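Local atomic coordinates of mandelate racemase / muconate lactonizing enzyme family protein (Agrobacterium tumefaciens, PDB entry 4DXK), a protein that probably acts as a lyase or isomerase of the enolase superfamily, with a metal site at the mouth of its barrel. Residues A[171-176]-A[211-216]; A[199-204]-A[234-239]; A[215-220]-A[239-244]; A[262-267]-A[282-287]. All coordinates share one frame; numbering follows the deposited sequence. Where two conformers were deposited one is given.

Contact 1 (A[171-176]-A[211-216]); sequences MKIWPF and MDIMVE. With NA (sodium ion), chain C; PO4 (phosphate ion), chain B.
Met171 lays its thioether across Met211, and the two side chains cross at about a right angle. Met171 SD lies 3.7 Å from Met211 CG. Met171 CG stands between the backbone N and the carbonyl carbon (chi1 65°), and helix 156-165 packs on the same side chain through Leu159, Ala160 and Leu163. The Met171 backbone pairs at both ends: its N donates to Asp212 O, and its O accepts from Met214 N at 2.8 Å. Ile173 repeats the pattern, taking Met214 O as acceptor and receiving a straight bond from Glu216 N to its own O at 2.9 Å. On the sheet face of Lys172 and Met214, these two side chains also cross at about a right angle, with Lys172 CG 3.7 Å from Met214 CB. Lys172 NZ donates to O1 of a phosphate, probably from the crystallisation liquor. Glu216 rests its CB against Trp174 CE3 at 3.8 Å. A bend at its chi2 (74°) turns the carboxylate to the sodium ion, which Glu216 OE2 binds at 2.2 Å. Glu216 OE1 accepts from His218 N on its anti side, 31° out of the carboxylate plane. These are neighbouring parallel strands of a beta/alpha barrel, with a metal ligand at a strand's C-terminal end, as in the enolase superfamily.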
loop_
_atom_site.group_PDB
_atom_site.type_symbol
_atom_site.label_atom_id
_atom_site.label_comp_id
_atom_site.label_asym_id
_atom_site.label_seq_id
_atom_site.Cartn_x
_atom_site.Cartn_y
_atom_site.Cartn_z
ATOM N N MET A 171 -19.967 26.947 18.580
ATOM C CA MET A 171 -20.626 26.246 19.673
ATOM C C MET A 171 -20.575 24.754 19.402
ATOM O O MET A 171 -20.622 24.312 18.244
ATOM C CB MET A 171 -22.074 26.714 19.818
ATOM C CG MET A 171 -22.950 26.375 18.621
ATOM S SD MET A 171 -24.567 27.174 18.659
ATOM C CE MET A 171 -25.358 26.264 19.980
ATOM N N LYS A 172 -20.480 23.978 20.474
ATOM C CA LYS A 172 -20.390 22.529 20.362
ATOM C C LYS A 172 -21.579 21.888 21.060
ATOM O O LYS A 172 -21.911 22.256 22.186
ATOM C CB LYS A 172 -19.073 22.016 20.951
ATOM C CG LYS A 172 -18.854 20.518 20.745
ATOM C CD LYS A 172 -17.376 20.119 20.902
ATOM C CE LYS A 172 -16.982 19.982 22.361
ATOM N NZ LYS A 172 -15.533 19.649 22.487
ATOM N N ILE A 173 -22.219 20.938 20.377
ATOM C CA ILE A 173 -23.397 20.258 20.907
ATOM C C ILE A 173 -23.253 18.747 20.739
ATOM O O ILE A 173 -22.458 18.276 19.919
ATOM C CB ILE A 173 -24.695 20.758 20.225
ATOM C CG1 ILE A 173 -24.663 20.504 18.715
ATOM C CG2 ILE A 173 -24.906 22.241 20.513
ATOM C CD1 ILE A 173 -25.981 20.819 18.016
ATOM N N TRP A 174 -23.997 17.989 21.536
ATOM C CA TRP A 174 -23.956 16.528 21.473
ATOM C C TRP A 174 -25.358 15.914 21.508
ATOM O O TRP A 174 -25.711 15.202 22.451
ATOM C CB TRP A 174 -23.062 15.932 22.574
ATOM C CG TRP A 174 -23.224 16.504 23.957
ATOM C CD1 TRP A 174 -24.038 16.040 24.951
ATOM C CD2 TRP A 174 -22.505 17.609 24.511
ATOM N NE1 TRP A 174 -23.886 16.807 26.082
ATOM C CE2 TRP A 174 -22.950 17.777 25.837
ATOM C CE3 TRP A 174 -21.538 18.482 24.009
ATOM C CZ2 TRP A 174 -22.462 18.786 26.668
ATOM C CZ3 TRP A 174 -21.050 19.478 24.834
ATOM C CH2 TRP A 174 -21.514 19.624 26.147
ATOM N N PRO A 175 -26.164 16.177 20.467
ATOM C CA PRO A 175 -27.562 15.749 20.487
ATOM C C PRO A 175 -27.771 14.271 20.152
ATOM O O PRO A 175 -28.919 13.830 20.196
ATOM C CB PRO A 175 -28.208 16.639 19.419
ATOM C CG PRO A 175 -27.118 16.879 18.437
ATOM C CD PRO A 175 -25.840 16.939 19.245
ATOM N N PHE A 176 -26.712 13.525 19.847
ATOM C CA PHE A 176 -26.858 12.109 19.509
ATOM C C PHE A 176 -26.606 11.184 20.701
ATOM O O PHE A 176 -26.778 9.965 20.587
ATOM C CB PHE A 176 -25.911 11.734 18.359
ATOM C CG PHE A 176 -26.193 12.473 17.082
ATOM C CD1 PHE A 176 -27.133 11.993 16.182
ATOM C CD2 PHE A 176 -25.544 13.666 16.794
ATOM C CE1 PHE A 176 -27.412 12.686 15.007
ATOM C CE2 PHE A 176 -25.819 14.361 15.622
ATOM C CZ PHE A 176 -26.749 13.872 14.734
ATOM N N MET A 211 -22.471 31.013 12.605
ATOM C CA MET A 211 -22.031 30.174 13.720
ATOM C C MET A 211 -21.391 28.876 13.233
ATOM O O MET A 211 -22.020 28.125 12.484
ATOM C CB MET A 211 -23.237 29.824 14.600
ATOM C CG MET A 211 -22.924 28.920 15.777
ATOM S SD MET A 211 -21.929 29.748 17.023
ATOM C CE MET A 211 -23.136 30.924 17.661
ATOM N N ASP A 212 -20.159 28.595 13.667
ATOM C CA ASP A 212 -19.586 27.265 13.447
ATOM C C ASP A 212 -20.243 26.299 14.431
ATOM O O ASP A 212 -20.374 26.624 15.615
ATOM C CB ASP A 212 -18.071 27.267 13.678
ATOM C CG ASP A 212 -17.318 28.142 12.690
ATOM O OD1 ASP A 212 -17.678 28.146 11.492
ATOM O OD2 ASP A 212 -16.362 28.811 13.128
ATOM N N ILE A 213 -20.672 25.136 13.951
ATOM C CA ILE A 213 -21.284 24.150 14.827
ATOM C C ILE A 213 -20.392 22.922 14.897
ATOM O O ILE A 213 -20.228 22.192 13.908
ATOM C CB ILE A 213 -22.689 23.708 14.353
ATOM C CG1 ILE A 213 -23.597 24.918 14.113
ATOM C CG2 ILE A 213 -23.311 22.762 15.374
ATOM C CD1 ILE A 213 -24.941 24.554 13.490
ATOM N N MET A 214 -19.812 22.706 16.072
ATOM C CA MET A 214 -19.023 21.514 16.349
ATOM C C MET A 214 -19.943 20.428 16.878
ATOM O O MET A 214 -20.875 20.717 17.634
ATOM C CB MET A 214 -17.968 21.830 17.400
ATOM C CG MET A 214 -16.926 22.815 16.920
ATOM S SD MET A 214 -16.462 23.940 18.230
ATOM C CE MET A 214 -15.261 24.955 17.368
ATOM N N VAL A 215 -19.692 19.181 16.486
ATOM C CA VAL A 215 -20.496 18.073 16.971
ATOM C C VAL A 215 -19.623 17.156 17.793
ATOM O O VAL A 215 -18.575 16.684 17.331
ATOM C CB VAL A 215 -21.116 17.284 15.829
ATOM C CG1 VAL A 215 -22.113 16.281 16.389
ATOM C CG2 VAL A 215 -21.797 18.222 14.843
ATOM N N GLU A 216 -20.063 16.922 19.015
ATOM C CA GLU A 216 -19.416 16.018 19.940
ATOM C C GLU A 216 -20.190 14.703 19.955
ATOM O O GLU A 216 -21.416 14.725 20.066
ATOM C CB GLU A 216 -19.492 16.646 21.329
ATOM C CG GLU A 216 -19.190 15.699 22.429
ATOM C CD GLU A 216 -17.727 15.424 22.482
ATOM O OE1 GLU A 216 -17.279 14.423 21.882
ATOM O OE2 GLU A 216 -17.024 16.251 23.094
HETATM NA NA NA C . -15.021 16.229 23.910
HETATM P P PO4 B . -16.400 18.420 25.789
HETATM O O1 PO4 B . -15.353 18.100 24.733
HETATM O O2 PO4 B . -15.978 17.858 27.126
HETATM O O3 PO4 B . -16.604 19.899 25.972
HETATM O O4 PO4 B . -17.720 17.795 25.385
HETATM O O HOH W 1 -23.906 13.603 20.198
HETATM O O HOH W 2 -15.105 13.998 23.253
HETATM O O HOH W 3 -15.886 15.523 25.985
#

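Contact 2 (A[199-204]-A[234-239])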
loop_
_atom_site.group_PDB
_atom_site.type_symbol
_atom_site.label_atom_id
_atom_site.label_comp_id
_atom_site.label_asym_id
_atom_site.label_seq_id
_atom_site.Cartn_x
_atom_site.Cartn_y
_atom_site.Cartn_z
ATOM N N PRO A 199 -31.812 20.198 16.361
ATOM C CA PRO A 199 -31.060 21.363 16.847
ATOM C C PRO A 199 -30.248 22.056 15.751
ATOM O O PRO A 199 -30.096 23.275 15.791
ATOM C CB PRO A 199 -30.119 20.760 17.892
ATOM C CG PRO A 199 -30.828 19.544 18.374
ATOM C CD PRO A 199 -31.565 19.002 17.188
ATOM N N PHE A 200 -29.709 21.286 14.808
ATOM C CA PHE A 200 -28.955 21.876 13.709
ATOM C C PHE A 200 -29.864 22.752 12.845
ATOM O O PHE A 200 -29.485 23.860 12.450
ATOM C CB PHE A 200 -28.290 20.782 12.875
ATOM C CG PHE A 200 -27.310 19.951 13.654
ATOM C CD1 PHE A 200 -25.983 20.333 13.760
ATOM C CD2 PHE A 200 -27.727 18.795 14.302
ATOM C CE1 PHE A 200 -25.083 19.572 14.491
ATOM C CE2 PHE A 200 -26.834 18.034 15.034
ATOM C CZ PHE A 200 -25.514 18.420 15.130
ATOM N N GLU A 201 -31.058 22.247 12.547
ATOM C CA GLU A 201 -32.048 23.000 11.782
ATOM C C GLU A 201 -32.383 24.303 12.487
ATOM O O GLU A 201 -32.429 25.369 11.869
ATOM C CB GLU A 201 -33.322 22.173 11.621
ATOM C CG GLU A 201 -33.160 20.952 10.745
ATOM C CD GLU A 201 -34.171 19.870 11.059
ATOM O OE1 GLU A 201 -35.314 20.205 11.442
ATOM O OE2 GLU A 201 -33.815 18.681 10.924
ATOM N N LYS A 202 -32.618 24.211 13.791
ATOM C CA LYS A 202 -33.016 25.376 14.577
ATOM C C LYS A 202 -31.898 26.423 14.644
ATOM O O LYS A 202 -32.151 27.620 14.514
ATOM C CB LYS A 202 -33.480 24.961 15.980
ATOM C CG LYS A 202 -34.693 24.023 15.981
ATOM C CD LYS A 202 -35.285 23.838 17.377
ATOM C CE LYS A 202 -35.796 22.412 17.585
ATOM N NZ LYS A 202 -36.789 22.009 16.553
ATOM N N ILE A 203 -30.656 25.980 14.817
ATOM C CA ILE A 203 -29.534 26.914 14.842
ATOM C C ILE A 203 -29.374 27.619 13.498
ATOM O O ILE A 203 -29.229 28.841 13.447
ATOM C CB ILE A 203 -28.211 26.210 15.212
ATOM C CG1 ILE A 203 -28.261 25.723 16.660
ATOM C CG2 ILE A 203 -27.028 27.155 15.016
ATOM C CD1 ILE A 203 -27.186 24.699 17.007
ATOM N N ARG A 204 -29.415 26.851 12.413
ATOM C CA ARG A 204 -29.251 27.413 11.077
ATOM C C ARG A 204 -30.393 28.375 10.724
ATOM O O ARG A 204 -30.167 29.413 10.095
ATOM C CB ARG A 204 -29.128 26.309 10.028
ATOM C CG ARG A 204 -27.802 25.562 10.068
ATOM C CD ARG A 204 -26.623 26.443 9.668
ATOM N NE ARG A 204 -25.369 25.709 9.802
ATOM C CZ ARG A 204 -24.291 26.163 10.431
ATOM N NH1 ARG A 204 -24.293 27.370 10.983
ATOM N NH2 ARG A 204 -23.207 25.403 10.510
ATOM N N THR A 234 -24.545 16.235 6.600
ATOM C CA THR A 234 -24.061 17.012 5.456
ATOM C C THR A 234 -24.779 18.358 5.218
ATOM O O THR A 234 -24.103 19.367 5.012
ATOM C CB THR A 234 -24.058 16.167 4.158
ATOM O OG1 THR A 234 -23.253 14.998 4.354
ATOM C CG2 THR A 234 -23.503 16.962 2.988
ATOM N N PRO A 235 -26.129 18.392 5.268
ATOM C CA PRO A 235 -26.795 19.662 4.932
ATOM C C PRO A 235 -26.538 20.790 5.929
ATOM O O PRO A 235 -26.894 21.929 5.636
ATOM C CB PRO A 235 -28.286 19.301 4.960
ATOM C CG PRO A 235 -28.343 17.828 4.798
ATOM C CD PRO A 235 -27.105 17.303 5.463
ATOM N N TYR A 236 -25.952 20.498 7.084
ATOM C CA TYR A 236 -25.864 21.499 8.143
ATOM C C TYR A 236 -24.509 22.178 8.270
ATOM O O TYR A 236 -24.304 22.992 9.171
ATOM C CB TYR A 236 -26.328 20.909 9.473
ATOM C CG TYR A 236 -27.701 20.306 9.344
ATOM C CD1 TYR A 236 -28.831 21.111 9.316
ATOM C CD2 TYR A 236 -27.869 18.933 9.198
ATOM C CE1 TYR A 236 -30.091 20.564 9.170
ATOM C CE2 TYR A 236 -29.123 18.379 9.054
ATOM C CZ TYR A 236 -30.230 19.201 9.042
ATOM O OH TYR A 236 -31.485 18.654 8.899
ATOM N N GLN A 237 -23.598 21.853 7.359
ATOM C CA GLN A 237 -22.281 22.489 7.324
ATOM C C GLN A 237 -21.588 22.446 8.686
ATOM O O GLN A 237 -21.170 23.475 9.213
ATOM C CB GLN A 237 -22.389 23.944 6.847
ATOM C CG GLN A 237 -22.992 24.101 5.455
ATOM C CD GLN A 237 -24.509 24.198 5.468
ATOM O OE1 GLN A 237 -25.102 24.850 6.334
ATOM N NE2 GLN A 237 -25.146 23.549 4.500
ATOM N N THR A 238 -21.479 21.251 9.254
ATOM C CA THR A 238 -20.831 21.095 10.547
ATOM C C THR A 238 -19.329 21.377 10.455
ATOM O O THR A 238 -18.713 21.190 9.407
ATOM C CB THR A 238 -21.103 19.709 11.129
ATOM O OG1 THR A 238 -20.731 18.714 10.167
ATOM C CG2 THR A 238 -22.582 19.564 11.457
ATOM N N PHE A 239 -18.754 21.843 11.555
ATOM C CA PHE A 239 -17.369 22.301 11.561
ATOM C C PHE A 239 -16.385 21.169 11.841
ATOM O O PHE A 239 -15.346 21.060 11.188
ATOM C CB PHE A 239 -17.209 23.406 12.601
ATOM C CG PHE A 239 -15.877 24.092 12.564
ATOM C CD1 PHE A 239 -15.538 24.924 11.507
ATOM C CD2 PHE A 239 -14.960 23.908 13.590
ATOM C CE1 PHE A 239 -14.309 25.573 11.473
ATOM C CE2 PHE A 239 -13.735 24.559 13.570
ATOM C CZ PHE A 239 -13.406 25.385 12.505
#
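Arg204 reaches from helix 190-207 to the turn at Tyr236 and grips one carbonyl oxygen side-on. NE and NH2 of Arg204 both donate to Tyr236 O, each at 3.0 Å. That oxygen lies in the guanidinium plane. NH2 arrives in the carbonyl plane, whereas NE sits well above it. Arg204 NH2 also makes a weak bond to Gln237 O at 3.1 Å. The arginine chain folds at chi2 (-67°) and then runs straight at chi3, which carries the guanidinium to the turn. NH1 is used elsewhere, by Gly208 O and Met211 O.

The Tyr236 ring is packed on two faces. Phe200 CB lies over one, 3.9 Å from the ring centroid, in a CH-pi contact displaced toward the rim. Pro235 CB covers the opposite face. Glu201 CG comes to Tyr236 CE1 at 3.5 Å, oblique to the ring. The Phe200 and Tyr236 rings themselves are oblique, their planes 39° apart. Phe200 has CG anti to its carbonyl carbon (chi1 -61°). Phe200 CE1 meets Thr238 CG2 at 3.9 Å, and Val215 also packs on the phenylalanine.

Met190 of the second subunit packs on both Arg204 and Gln237. The chemistry implies that the arginine's positive charge lies against main-chain carbonyl oxygens, and that it ties helix 190-207 to the turn before strand 240-242.

Contact 3 (A[215-220]-A[239-244]); sequences VEFHSM and FWHEDP. With NA (sodium ion), chain C; PO4 (phosphate ion), chain B.
Val215 and Glu242 join the two parallel strands of a beta-alpha-beta unit, with helix 223-232 as the crossover. Val215 N donates to Trp240 O, and Val215 O accepts from Glu242 N at 2.8 Å. Beyond the strands, Phe217 N donates to Glu242 O. A type I' turn from Phe217 to Met220 follows, closed by Met220 N to Phe217 O at 3.1 Å. The turn presents Ser219 N to Asp243 O, a bond of 2.8 Å. Ser219 OG has Ile245 O as its partner.

Glu242 OE2 binds the sodium ion at 2.3 Å. It lies 3.2 Å from Glu216 OE2, two like atoms held together by the shared metal. Glu268 is the third carboxylate on it. Glu242 OE1 accepts from Trp240 NE1 and forms a salt bridge with Lys172. A water bound to the sodium donates to both Glu216 OE1 and Asp243 OD2. A second water also donates to Asp243 OD2, while Asp243 OD1 pairs with Ser267.

On the face of Val215 and His241, just beyond the strand end, the edge of Phe217 meets the face of His241, with ring planes at 86°. Both His241 nitrogens have partners, NE2 with Thr238 and ND1 with Tyr256. His218 ND1 pairs with Asp177, and its NE2 makes a weak bond to phosphate O4. Glu216 CG sits over the centre of the His218 ring, 3.2 Å above its plane.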
loop_
_atom_site.group_PDB
_atom_site.type_symbol
_atom_site.label_atom_id
_atom_site.label_comp_id
_atom_site.label_asym_id
_atom_site.label_seq_id
_atom_site.Cartn_x
_atom_site.Cartn_y
_atom_site.Cartn_z
ATOM N N VAL A 215 -19.692 19.181 16.486
ATOM C CA VAL A 215 -20.496 18.073 16.971
ATOM C C VAL A 215 -19.623 17.156 17.793
ATOM O O VAL A 215 -18.575 16.684 17.331
ATOM C CB VAL A 215 -21.116 17.284 15.829
ATOM C CG1 VAL A 215 -22.113 16.281 16.389
ATOM C CG2 VAL A 215 -21.797 18.222 14.843
ATOM N N GLU A 216 -20.063 16.922 19.015
ATOM C CA GLU A 216 -19.416 16.018 19.940
ATOM C C GLU A 216 -20.190 14.703 19.955
ATOM O O GLU A 216 -21.416 14.725 20.066
ATOM C CB GLU A 216 -19.492 16.646 21.329
ATOM C CG GLU A 216 -19.190 15.699 22.429
ATOM C CD GLU A 216 -17.727 15.424 22.482
ATOM O OE1 GLU A 216 -17.279 14.423 21.882
ATOM O OE2 GLU A 216 -17.024 16.251 23.094
ATOM N N PHE A 217 -19.490 13.574 19.861
ATOM C CA PHE A 217 -20.123 12.254 19.933
ATOM C C PHE A 217 -19.706 11.426 21.141
ATOM O O PHE A 217 -20.252 10.348 21.372
ATOM C CB PHE A 217 -19.835 11.449 18.666
ATOM C CG PHE A 217 -20.447 12.028 17.426
ATOM C CD1 PHE A 217 -21.802 11.853 17.161
ATOM C CD2 PHE A 217 -19.679 12.757 16.521
ATOM C CE1 PHE A 217 -22.368 12.368 16.011
ATOM C CE2 PHE A 217 -20.250 13.281 15.371
ATOM C CZ PHE A 217 -21.596 13.078 15.114
ATOM N N HIS A 218 -18.708 11.908 21.874
ATOM C CA HIS A 218 -18.242 11.250 23.098
ATOM C C HIS A 218 -17.873 9.778 22.907
ATOM O O HIS A 218 -17.999 8.978 23.830
ATOM C CB HIS A 218 -19.288 11.392 24.206
ATOM C CG HIS A 218 -19.403 12.783 24.746
ATOM N ND1 HIS A 218 -20.610 13.436 24.872
ATOM C CD2 HIS A 218 -18.459 13.641 25.196
ATOM C CE1 HIS A 218 -20.406 14.636 25.390
ATOM N NE2 HIS A 218 -19.110 14.785 25.594
ATOM N N SER A 219 -17.404 9.427 21.711
ATOM C CA SER A 219 -16.966 8.060 21.395
ATOM C C SER A 219 -18.034 6.999 21.628
ATOM O O SER A 219 -17.709 5.848 21.916
ATOM C CB SER A 219 -15.688 7.690 22.156
ATOM O OG SER A 219 -14.600 8.424 21.615
ATOM N N MET A 220 -19.298 7.378 21.474
ATOM C CA MET A 220 -20.388 6.486 21.859
ATOM C C MET A 220 -20.915 5.564 20.759
ATOM O O MET A 220 -21.741 4.698 21.033
ATOM C CB MET A 220 -21.535 7.294 22.465
ATOM C CG MET A 220 -21.091 8.142 23.649
ATOM S SD MET A 220 -22.426 9.056 24.432
ATOM C CE MET A 220 -23.433 7.705 25.024
ATOM N N PHE A 239 -18.754 21.843 11.555
ATOM C CA PHE A 239 -17.369 22.301 11.561
ATOM C C PHE A 239 -16.385 21.169 11.841
ATOM O O PHE A 239 -15.346 21.060 11.188
ATOM C CB PHE A 239 -17.209 23.406 12.601
ATOM C CG PHE A 239 -15.877 24.092 12.564
ATOM C CD1 PHE A 239 -15.538 24.924 11.507
ATOM C CD2 PHE A 239 -14.960 23.908 13.590
ATOM C CE1 PHE A 239 -14.309 25.573 11.473
ATOM C CE2 PHE A 239 -13.735 24.559 13.570
ATOM C CZ PHE A 239 -13.406 25.385 12.505
ATOM N N TRP A 240 -16.707 20.339 12.828
ATOM C CA TRP A 240 -15.922 19.138 13.096
ATOM C C TRP A 240 -16.793 18.071 13.725
ATOM O O TRP A 240 -17.850 18.385 14.283
ATOM C CB TRP A 240 -14.660 19.454 13.910
ATOM C CG TRP A 240 -14.743 19.682 15.410
ATOM C CD1 TRP A 240 -15.456 18.972 16.349
ATOM C CD2 TRP A 240 -13.978 20.649 16.138
ATOM N NE1 TRP A 240 -15.180 19.457 17.615
ATOM C CE2 TRP A 240 -14.269 20.477 17.506
ATOM C CE3 TRP A 240 -13.078 21.650 15.761
ATOM C CZ2 TRP A 240 -13.700 21.287 18.498
ATOM C CZ3 TRP A 240 -12.497 22.429 16.746
ATOM C CH2 TRP A 240 -12.814 22.247 18.095
ATOM N N HIS A 241 -16.362 16.818 13.609
ATOM C CA HIS A 241 -17.046 15.678 14.209
ATOM C C HIS A 241 -16.084 15.050 15.190
ATOM O O HIS A 241 -15.096 14.409 14.796
ATOM C CB HIS A 241 -17.477 14.668 13.144
ATOM C CG HIS A 241 -18.579 15.167 12.262
ATOM N ND1 HIS A 241 -19.055 14.447 11.184
ATOM C CD2 HIS A 241 -19.302 16.311 12.293
ATOM C CE1 HIS A 241 -20.018 15.130 10.589
ATOM N NE2 HIS A 241 -20.183 16.269 11.239
ATOM N N GLU A 242 -16.357 15.264 16.472
ATOM C CA GLU A 242 -15.416 14.930 17.534
ATOM C C GLU A 242 -15.715 13.564 18.129
ATOM O O GLU A 242 -16.858 13.268 18.507
ATOM C CB GLU A 242 -15.483 16.008 18.615
ATOM C CG GLU A 242 -14.499 15.828 19.768
ATOM C CD GLU A 242 -14.508 17.016 20.711
ATOM O OE1 GLU A 242 -14.951 18.111 20.309
ATOM O OE2 GLU A 242 -14.092 16.862 21.881
ATOM N N ASP A 243 -14.678 12.738 18.217
ATOM C CA ASP A 243 -14.776 11.404 18.805
ATOM C C ASP A 243 -15.997 10.634 18.292
ATOM O O ASP A 243 -16.820 10.162 19.075
ATOM C CB ASP A 243 -14.745 11.505 20.333
ATOM C CG ASP A 243 -13.388 11.921 20.850
ATOM O OD1 ASP A 243 -12.399 11.603 20.177
ATOM O OD2 ASP A 243 -13.305 12.561 21.914
ATOM N N PRO A 244 -16.103 10.479 16.964
ATOM C CA PRO A 244 -17.285 9.809 16.412
ATOM C C PRO A 244 -17.383 8.332 16.783
ATOM O O PRO A 244 -18.490 7.781 16.799
ATOM C CB PRO A 244 -17.094 9.958 14.903
ATOM C CG PRO A 244 -15.600 10.118 14.723
ATOM C CD PRO A 244 -15.182 10.935 15.902
HETATM NA NA NA C . -15.021 16.229 23.910
HETATM P P PO4 B . -16.400 18.420 25.789
HETATM O O1 PO4 B . -15.353 18.100 24.733
HETATM O O2 PO4 B . -15.978 17.858 27.126
HETATM O O3 PO4 B . -16.604 19.899 25.972
HETATM O O4 PO4 B . -17.720 17.795 25.385
HETATM O O HOH W 2 -15.105 13.998 23.253
HETATM O O HOH W 4 -14.933 11.081 23.443
HETATM O O HOH W 3 -15.886 15.523 25.985
#

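Contact 4 (A[262-267]-A[282-287])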
loop_
_atom_site.group_PDB
_atom_site.type_symbol
_atom_site.label_atom_id
_atom_site.label_comp_id
_atom_site.label_asym_id
_atom_site.label_seq_id
_atom_site.Cartn_x
_atom_site.Cartn_y
_atom_site.Cartn_z
ATOM N N ALA A 262 -17.347 16.555 7.486
ATOM C CA ALA A 262 -16.563 17.431 8.351
ATOM C C ALA A 262 -15.318 16.677 8.798
ATOM O O ALA A 262 -15.349 15.444 8.910
ATOM C CB ALA A 262 -17.384 17.840 9.564
ATOM N N PRO A 263 -14.230 17.407 9.090
ATOM C CA PRO A 263 -13.034 16.734 9.597
ATOM C C PRO A 263 -13.296 16.076 10.942
ATOM O O PRO A 263 -14.140 16.533 11.734
ATOM C CB PRO A 263 -12.024 17.876 9.766
ATOM C CG PRO A 263 -12.856 19.114 9.873
ATOM C CD PRO A 263 -14.041 18.864 8.981
ATOM N N ILE A 264 -12.559 15.001 11.193
ATOM C CA ILE A 264 -12.567 14.343 12.485
ATOM C C ILE A 264 -11.812 15.196 13.489
ATOM O O ILE A 264 -10.685 15.636 13.226
ATOM C CB ILE A 264 -11.868 12.978 12.389
ATOM C CG1 ILE A 264 -12.628 12.059 11.433
ATOM C CG2 ILE A 264 -11.735 12.324 13.760
ATOM C CD1 ILE A 264 -11.851 10.818 11.052
ATOM N N SER A 265 -12.416 15.412 14.644
ATOM C CA SER A 265 -11.737 15.997 15.779
ATOM C C SER A 265 -11.395 14.849 16.730
ATOM O O SER A 265 -12.286 14.133 17.198
ATOM C CB SER A 265 -12.680 17.005 16.428
ATOM O OG SER A 265 -12.249 17.440 17.680
ATOM N N ALA A 266 -10.106 14.637 16.976
ATOM C CA ALA A 266 -9.637 13.495 17.755
ATOM C C ALA A 266 -8.286 13.846 18.363
ATOM O O ALA A 266 -7.463 14.459 17.673
ATOM C CB ALA A 266 -9.491 12.269 16.857
ATOM N N SER A 267 -8.034 13.507 19.632
ATOM C CA SER A 267 -9.036 13.111 20.622
ATOM C C SER A 267 -8.505 13.425 22.015
ATOM O O SER A 267 -7.388 13.026 22.361
ATOM C CB SER A 267 -9.353 11.617 20.574
ATOM O OG SER A 267 -10.255 11.280 21.625
ATOM N N THR A 282 -2.819 7.364 10.253
ATOM C CA THR A 282 -4.012 6.837 9.603
ATOM C C THR A 282 -4.305 7.541 8.291
ATOM O O THR A 282 -5.001 6.987 7.450
ATOM C CB THR A 282 -5.281 6.980 10.455
ATOM O OG1 THR A 282 -5.614 8.367 10.604
ATOM C CG2 THR A 282 -5.127 6.297 11.811
ATOM N N GLY A 283 -3.818 8.764 8.120
ATOM C CA GLY A 283 -4.202 9.562 6.965
ATOM C C GLY A 283 -5.584 10.186 7.092
ATOM O O GLY A 283 -6.067 10.794 6.132
ATOM N N ALA A 284 -6.208 10.056 8.264
ATOM C CA ALA A 284 -7.565 10.543 8.482
ATOM C C ALA A 284 -7.627 11.648 9.536
ATOM O O ALA A 284 -8.712 12.120 9.872
ATOM C CB ALA A 284 -8.469 9.382 8.891
ATOM N N ALA A 285 -6.479 12.065 10.063
ATOM C CA ALA A 285 -6.479 13.049 11.141
ATOM C C ALA A 285 -7.022 14.388 10.658
ATOM O O ALA A 285 -6.786 14.787 9.520
ATOM C CB ALA A 285 -5.076 13.219 11.710
ATOM N N GLY A 286 -7.722 15.094 11.536
ATOM C CA GLY A 286 -8.277 16.400 11.215
ATOM C C GLY A 286 -7.845 17.409 12.260
ATOM O O GLY A 286 -6.665 17.765 12.360
ATOM N N VAL A 287 -8.801 17.891 13.044
ATOM C CA VAL A 287 -8.472 18.757 14.163
ATOM C C VAL A 287 -7.881 17.884 15.260
ATOM O O VAL A 287 -8.507 16.904 15.691
ATOM C CB VAL A 287 -9.700 19.496 14.691
ATOM C CG1 VAL A 287 -9.301 20.414 15.832
ATOM C CG2 VAL A 287 -10.359 20.290 13.566
HETATM O O HOH W 5 -10.584 14.122 9.223
#
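Ala266 N donates to Val287 O at 3.1 Å, with an N-H...O angle of 164° and the donor nearly on the line of the C=O bond. Val287 N returns a bond to Ile264 O at 2.9 Å, but its angle of 125° makes it weak. The two bonds flank the parallel bridge of Ser265 with Val287. A water extends the link where the backbones diverge: it accepts from Ile264 N and donates to Ala284 O. The loop on that side is shaped by an ST turn, in which Thr282 OG1 accepts from Ala284 N at 2.9 Å. Gly283, with positive phi, is the first residue past the helix to leave helical backbone angles.

Gly286 CA comes within 3.2 Å of Ile264 O, and Pro263 CB lies next to it. Ile264 has CG1 anti to its carbonyl carbon (chi1 -63°). Its CD1 lies 3.6 Å from Ala284 O and also meets Ala284 CB. Leu253, Tyr256 and Ala257 of helix 253-259 pack on the same isoleucine. Ser265 CB and Val287 CB share a sheet face, 4.3 Å apart, and Trp240 touches both residues. Leu224 of the second subunit packs on Pro263 and Val287, and Arg255 of that subunit donates a hydrogen bond to Ala285 O.

The hydrogen bonds between the segments are made by peptide groups. The close fit depends on Gly286: a beta carbon there would point at Ile264 O and clash with it.

Overall arrangement
Contacts 1, 3 and 4 lie on one parallel sheet of the barrel. Contacts 1 and 3 use successive strand pairs, share Val215 and Glu216, and have centres about 8 Å apart. Both reach the sodium ion and the phosphate, and Lys172 NZ of contact 1 lies 2.7 Å from Glu242 OE1 of contact 3. Contact 4 is about 10 Å from contact 3, centre to centre. The strand pair 240-242 and 264-266 lies between them, where His241 O meets Ser265 N at 2.9 Å. The Ser265 side chain is still about 7 Å from the sodium. Contact 2 lies outside the sheet, nearer the surface. The side chain of its Phe200 is about 14 Å from the metal and packs on Val215.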